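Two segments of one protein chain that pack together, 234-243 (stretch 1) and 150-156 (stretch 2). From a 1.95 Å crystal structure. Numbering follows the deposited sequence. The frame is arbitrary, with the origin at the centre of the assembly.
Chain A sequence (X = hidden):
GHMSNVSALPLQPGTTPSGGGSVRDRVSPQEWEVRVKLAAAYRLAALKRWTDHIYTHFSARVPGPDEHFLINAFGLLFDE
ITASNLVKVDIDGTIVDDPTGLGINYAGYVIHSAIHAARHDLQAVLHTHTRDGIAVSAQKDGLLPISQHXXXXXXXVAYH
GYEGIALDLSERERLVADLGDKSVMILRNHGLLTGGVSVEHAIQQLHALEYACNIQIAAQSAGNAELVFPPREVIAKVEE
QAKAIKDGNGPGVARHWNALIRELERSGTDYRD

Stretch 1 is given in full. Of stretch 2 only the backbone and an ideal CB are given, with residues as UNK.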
ATOM      1  N   VAL A 234     -28.146   6.072  16.992  1.00 33.08           N
ATOM      2  CA  VAL A 234     -26.762   6.579  16.973  1.00 31.38           C
ATOM      3  C   VAL A 234     -26.411   7.147  15.597  1.00 30.53           C
ATOM      4  O   VAL A 234     -25.781   8.206  15.496  1.00 30.20           O
ATOM      5  CB  VAL A 234     -25.753   5.496  17.416  1.00 31.02           C
ATOM      6  CG1 VAL A 234     -24.310   5.988  17.243  1.00 30.10           C
ATOM      7  CG2 VAL A 234     -26.031   5.075  18.856  1.00 30.32           C
ATOM      8  N   ILE A 235     -26.819   6.436  14.545  1.00 30.46           N
ATOM      9  CA  ILE A 235     -26.664   6.908  13.158  1.00 30.77           C
ATOM     10  C   ILE A 235     -27.384   8.256  13.026  1.00 31.42           C
ATOM     11  O   ILE A 235     -26.789   9.245  12.561  1.00 31.32           O
ATOM     12  CB  ILE A 235     -27.236   5.876  12.122  1.00 30.91           C
ATOM     13  CG1 ILE A 235     -26.571   4.494  12.258  1.00 31.43           C
ATOM     14  CG2 ILE A 235     -27.204   6.412  10.673  1.00 29.45           C
ATOM     15  CD1 ILE A 235     -25.134   4.533  12.228  1.00 34.63           C
ATOM     16  N   ALA A 236     -28.636   8.282  13.481  1.00 31.54           N
ATOM     17  CA  ALA A 236     -29.469   9.510  13.474  1.00 33.84           C
ATOM     18  C   ALA A 236     -28.821  10.706  14.165  1.00 34.35           C
ATOM     19  O   ALA A 236     -28.833  11.810  13.620  1.00 34.65           O
ATOM     20  CB  ALA A 236     -30.816   9.249  14.077  1.00 33.68           C
ATOM     21  N   LYS A 237     -28.255  10.467  15.345  1.00 35.03           N
ATOM     22  CA  LYS A 237     -27.474  11.473  16.067  1.00 36.07           C
ATOM     23  C   LYS A 237     -26.312  12.022  15.226  1.00 35.41           C
ATOM     24  O   LYS A 237     -26.109  13.230  15.162  1.00 35.55           O
ATOM     25  CB  LYS A 237     -26.981  10.917  17.421  1.00 36.45           C
ATOM     26  CG  LYS A 237     -26.161  11.915  18.297  1.00 40.08           C
ATOM     27  CD  LYS A 237     -26.284  11.653  19.831  1.00 43.89           C
ATOM     28  CE  LYS A 237     -25.037  12.132  20.660  1.00 45.59           C
ATOM     29  NZ  LYS A 237     -23.681  11.432  20.326  1.00 44.32           N
ATOM     30  N   VAL A 238     -25.548  11.140  14.588  1.00 35.10           N
ATOM     31  CA  VAL A 238     -24.422  11.583  13.776  1.00 34.53           C
ATOM     32  C   VAL A 238     -24.905  12.417  12.585  1.00 35.88           C
ATOM     33  O   VAL A 238     -24.240  13.404  12.186  1.00 35.60           O
ATOM     34  CB  VAL A 238     -23.521  10.410  13.353  1.00 34.05           C
ATOM     35  CG1 VAL A 238     -22.426  10.879  12.358  1.00 32.67           C
ATOM     36  CG2 VAL A 238     -22.869   9.781  14.594  1.00 32.40           C
ATOM     37  N   GLU A 239     -26.064  12.032  12.042  1.00 37.71           N
ATOM     38  CA  GLU A 239     -26.709  12.763  10.950  1.00 40.20           C
ATOM     39  C   GLU A 239     -27.002  14.193  11.389  1.00 41.65           C
ATOM     40  O   GLU A 239     -26.775  15.126  10.634  1.00 42.25           O
ATOM     41  CB  GLU A 239     -28.024  12.099  10.510  1.00 40.66           C
ATOM     42  CG  GLU A 239     -27.871  10.756   9.823  1.00 43.10           C
ATOM     43  CD  GLU A 239     -29.170  10.250   9.195  1.00 46.44           C
ATOM     44  OE1 GLU A 239     -30.114  11.045   8.998  1.00 48.37           O
ATOM     45  OE2 GLU A 239     -29.235   9.046   8.880  1.00 47.20           O
ATOM     46  N   GLU A 240     -27.504  14.349  12.615  1.00 43.36           N
ATOM     47  CA  GLU A 240     -27.803  15.674  13.155  1.00 45.14           C
ATOM     48  C   GLU A 240     -26.506  16.453  13.416  1.00 44.98           C
ATOM     49  O   GLU A 240     -26.401  17.620  13.056  1.00 45.16           O
ATOM     50  CB  GLU A 240     -28.673  15.558  14.409  1.00 45.97           C
ATOM     51  CG  GLU A 240     -29.321  16.865  14.854  1.00 49.90           C
ATOM     52  CD  GLU A 240     -30.255  17.482  13.821  1.00 54.23           C
ATOM     53  OE1 GLU A 240     -30.737  16.749  12.917  1.00 56.59           O
ATOM     54  OE2 GLU A 240     -30.515  18.704  13.925  1.00 55.05           O
ATOM     55  N   GLN A 241     -25.520  15.779  14.002  1.00 44.77           N
ATOM     56  CA  GLN A 241     -24.181  16.340  14.237  1.00 44.94           C
ATOM     57  C   GLN A 241     -23.484  16.820  12.956  1.00 45.06           C
ATOM     58  O   GLN A 241     -22.783  17.835  12.968  1.00 45.02           O
ATOM     59  CB  GLN A 241     -23.306  15.310  14.974  1.00 44.74           C
ATOM     60  CG  GLN A 241     -23.619  15.186  16.484  1.00 44.60           C
ATOM     61  CD  GLN A 241     -23.194  13.855  17.123  1.00 44.57           C
ATOM     62  OE1 GLN A 241     -23.318  13.685  18.340  1.00 44.65           O
ATOM     63  NE2 GLN A 241     -22.710  12.912  16.310  1.00 42.77           N
ATOM     64  N   ALA A 242     -23.674  16.085  11.857  1.00 45.57           N
ATOM     65  CA  ALA A 242     -23.094  16.468  10.561  1.00 46.06           C
ATOM     66  C   ALA A 242     -23.967  17.455   9.772  1.00 46.97           C
ATOM     67  O   ALA A 242     -23.454  18.142   8.899  1.00 46.77           O
ATOM     68  CB  ALA A 242     -22.762  15.229   9.715  1.00 45.49           C
ATOM     69  N   LYS A 243     -25.269  17.503  10.079  1.00 49.10           N
ATOM     70  CA  LYS A 243     -26.243  18.430   9.448  1.00 51.55           C
ATOM     71  C   LYS A 243     -25.955  19.898   9.777  1.00 53.14           C
ATOM     72  O   LYS A 243     -26.240  20.792   8.984  1.00 53.36           O
ATOM     73  CB  LYS A 243     -27.689  18.050   9.816  1.00 51.76           C
ATOM     74  CG  LYS A 243     -28.720  19.185   9.806  1.00 52.56           C
ATOM     75  CD  LYS A 243     -30.140  18.628   9.904  1.00 54.14           C
ATOM     76  CE  LYS A 243     -30.988  19.379  10.937  1.00 55.51           C
ATOM     77  NZ  LYS A 243     -31.311  20.793  10.570  1.00 55.56           N
ATOM     78  N   UNK A 150     -18.037   6.856   7.632  1.00 24.04           N
ATOM     79  CA  UNK A 150     -19.141   6.508   6.746  1.00 24.02           C
ATOM     80  C   UNK A 150     -20.499   6.990   7.282  1.00 23.97           C
ATOM     81  O   UNK A 150     -21.364   7.387   6.489  1.00 23.73           O
ATOM     82  CB  UNK A 150     -19.174   4.993   6.537  1.00 24.02           C
ATOM     83  N   UNK A 151     -20.684   6.926   8.610  1.00 23.66           N
ATOM     84  CA  UNK A 151     -21.973   7.250   9.254  1.00 23.78           C
ATOM     85  C   UNK A 151     -22.268   8.740   9.072  1.00 24.03           C
ATOM     86  O   UNK A 151     -23.425   9.142   8.916  1.00 24.31           O
ATOM     87  CB  UNK A 151     -21.953   6.886  10.740  1.00 23.78           C
ATOM     88  N   UNK A 152     -21.210   9.552   9.028  1.00 23.85           N
ATOM     89  CA  UNK A 152     -21.337  10.968   8.736  1.00 23.96           C
ATOM     90  C   UNK A 152     -21.988  11.269   7.360  1.00 24.08           C
ATOM     91  O   UNK A 152     -22.573  12.342   7.164  1.00 24.45           O
ATOM     92  CB  UNK A 152     -19.950  11.611   8.800  1.00 23.96           C
ATOM     93  N   UNK A 153     -21.882  10.330   6.414  1.00 23.34           N
ATOM     94  CA  UNK A 153     -22.578  10.435   5.110  1.00 23.20           C
ATOM     95  C   UNK A 153     -24.018   9.895   5.098  1.00 24.66           C
ATOM     96  O   UNK A 153     -24.674   9.902   4.053  1.00 24.72           O
ATOM     97  CB  UNK A 153     -21.770   9.684   4.050  1.00 23.20           C
ATOM     98  N   UNK A 154     -24.520   9.435   6.238  1.00 26.11           N
ATOM     99  CA  UNK A 154     -25.862   8.851   6.236  1.00 27.86           C
ATOM    100  C   UNK A 154     -26.885   9.900   5.789  1.00 29.03           C
ATOM    101  O   UNK A 154     -26.914  11.018   6.320  1.00 29.74           O
ATOM    102  CB  UNK A 154     -26.219   8.310   7.622  1.00 27.86           C
ATOM    103  N   UNK A 155     -27.687   9.543   4.784  1.00 29.14           N
ATOM    104  CA  UNK A 155     -28.690  10.434   4.220  1.00 29.74           C
ATOM    105  C   UNK A 155     -28.127  11.537   3.321  1.00 29.44           C
ATOM    106  O   UNK A 155     -28.874  12.426   2.905  1.00 29.87           O
ATOM    107  CB  UNK A 155     -29.485  11.075   5.359  1.00 29.74           C
ATOM    108  N   UNK A 156     -26.831  11.488   3.011  1.00 28.20           N
ATOM    109  CA  UNK A 156     -26.229  12.491   2.121  1.00 27.04           C
ATOM    110  C   UNK A 156     -25.920  11.948   0.706  1.00 25.98           C
ATOM    111  O   UNK A 156     -25.502  12.704  -0.181  1.00 26.16           O
ATOM    112  CB  UNK A 156     -24.941  13.020   2.754  1.00 27.04           C
TER

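Stretch 1 is one continuous helix, and the face it turns to its partner is built from Ile-235, Val-238, Glu-239 and Ala-242: an apolar strip with one carboxylate beside it. Stretch 2 meets that face as the end of a helix running into a turn, so each position has to be read for both its direction and its backbone.

Position 150 is helical, and nothing of stretch 1 lies within 5.5 Å of its ideal CB. The contact sets no rule here, and many side chains would do. The residue is Ser-150, whose OG is hydrogen-bonded elsewhere in the structure.

Position 151 is different. Its CA-to-CB bond points toward stretch 1, and the ideal CB stands 4.2 Å from Ile-235 CD1 and 4.3 Å from Val-238 CG1. There is space for a few more carbons and no polar atom of stretch 1 close by, so an aliphatic side chain such as valine, leucine, isoleucine or methionine would suit it. The deposited residue is Ile-151, in the m, t rotamer. Its CG2 lies 3.5 Å from Ile-235 CD1 and 3.6 Å from Val-238 CB, so a single methyl packs against two residues one helical turn apart.

At 152 the CA-to-CB bond runs sideways, yet the backbones are close: the CA atoms of this position and Val-238 are 5.9 Å apart. The ideal CB is 4.4 Å from Val-238 CG1 and 4.7 Å from Ala-242 CB. A small residue fits such an approach, alanine or serine for instance, though a sideways bond could also carry a longer chain past the helix. Ala-152 is found. Its CA lies 3.8 Å from Val-238 CG1, and its carbonyl O is 3.9 Å from Ala-242 CB, so much of this contact is made by backbone.

Position 153 points away, within a type I turn spanning 151 to 154, and stretch 1 leaves its identity open. It is Phe-153, whose ring takes no part in this contact.

Position 154 carries the polar rule. Its CB points toward stretch 1, with the ideal atom 3.4 Å from Glu-239 OE2 and 3.7 Å from Ile-235 CG2. A carboxylate so near asks for a short donor, and serine or threonine would be natural candidates. Ser-154 answers with chi1 t: its OG donates a very short hydrogen bond, 2.5 Å, to Glu-239 OE2, while the same OG rests 3.4 Å from Ile-235 CG2.

At 155 phi is 75°, which by itself favours glycine, although asparagine can also adopt it. An ideal CB would stand 3.7 Å from Glu-239 OE1. Gly-155 occupies the site, and its N is 4.4 Å from Glu-239 OE2.

Position 156 runs sideways with no atom of stretch 1 within 5.5 Å of its ideal CB, so long polar chains are as acceptable as short ones. Arg-156 turns back on its own stretch, where NH1 donates a 2.9 Å hydrogen bond to Ala-152 O, bracing the turn.

Stretch 2 (150-156) SIAFSGR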
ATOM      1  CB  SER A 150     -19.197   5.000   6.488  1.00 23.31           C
ATOM      2  OG  SER A 150     -19.340   4.293   7.697  1.00 24.57           O
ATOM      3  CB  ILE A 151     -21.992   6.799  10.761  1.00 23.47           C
ATOM      4  CG1 ILE A 151     -21.936   5.283  10.863  1.00 23.16           C
ATOM      5  CG2 ILE A 151     -23.215   7.323  11.541  1.00 22.65           C
ATOM      6  CD1 ILE A 151     -21.535   4.743  12.288  1.00 23.58           C
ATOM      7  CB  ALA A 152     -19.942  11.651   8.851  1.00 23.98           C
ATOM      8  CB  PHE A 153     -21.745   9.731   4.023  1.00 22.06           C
ATOM      9  CG  PHE A 153     -20.551  10.544   3.595  1.00 20.99           C
ATOM     10  CD1 PHE A 153     -19.292  10.295   4.132  1.00 20.16           C
ATOM     11  CD2 PHE A 153     -20.712  11.602   2.717  1.00 20.44           C
ATOM     12  CE1 PHE A 153     -18.182  11.096   3.755  1.00 19.42           C
ATOM     13  CE2 PHE A 153     -19.615  12.388   2.323  1.00 19.65           C
ATOM     14  CZ  PHE A 153     -18.364  12.120   2.849  1.00 19.78           C
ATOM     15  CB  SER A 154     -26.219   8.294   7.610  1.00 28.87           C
ATOM     16  OG  SER A 154     -27.552   7.791   7.611  1.00 31.28           O
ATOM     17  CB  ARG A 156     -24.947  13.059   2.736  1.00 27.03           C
ATOM     18  CG  ARG A 156     -25.166  14.035   3.909  1.00 28.96           C
ATOM     19  CD  ARG A 156     -23.871  14.179   4.703  1.00 29.90           C
ATOM     20  NE  ARG A 156     -22.793  14.884   3.979  1.00 30.38           N
ATOM     21  CZ  ARG A 156     -21.506  14.858   4.329  1.00 29.80           C
ATOM     22  NH1 ARG A 156     -21.099  14.135   5.369  1.00 29.36           N
ATOM     23  NH2 ARG A 156     -20.607  15.554   3.634  1.00 30.24           N
TER
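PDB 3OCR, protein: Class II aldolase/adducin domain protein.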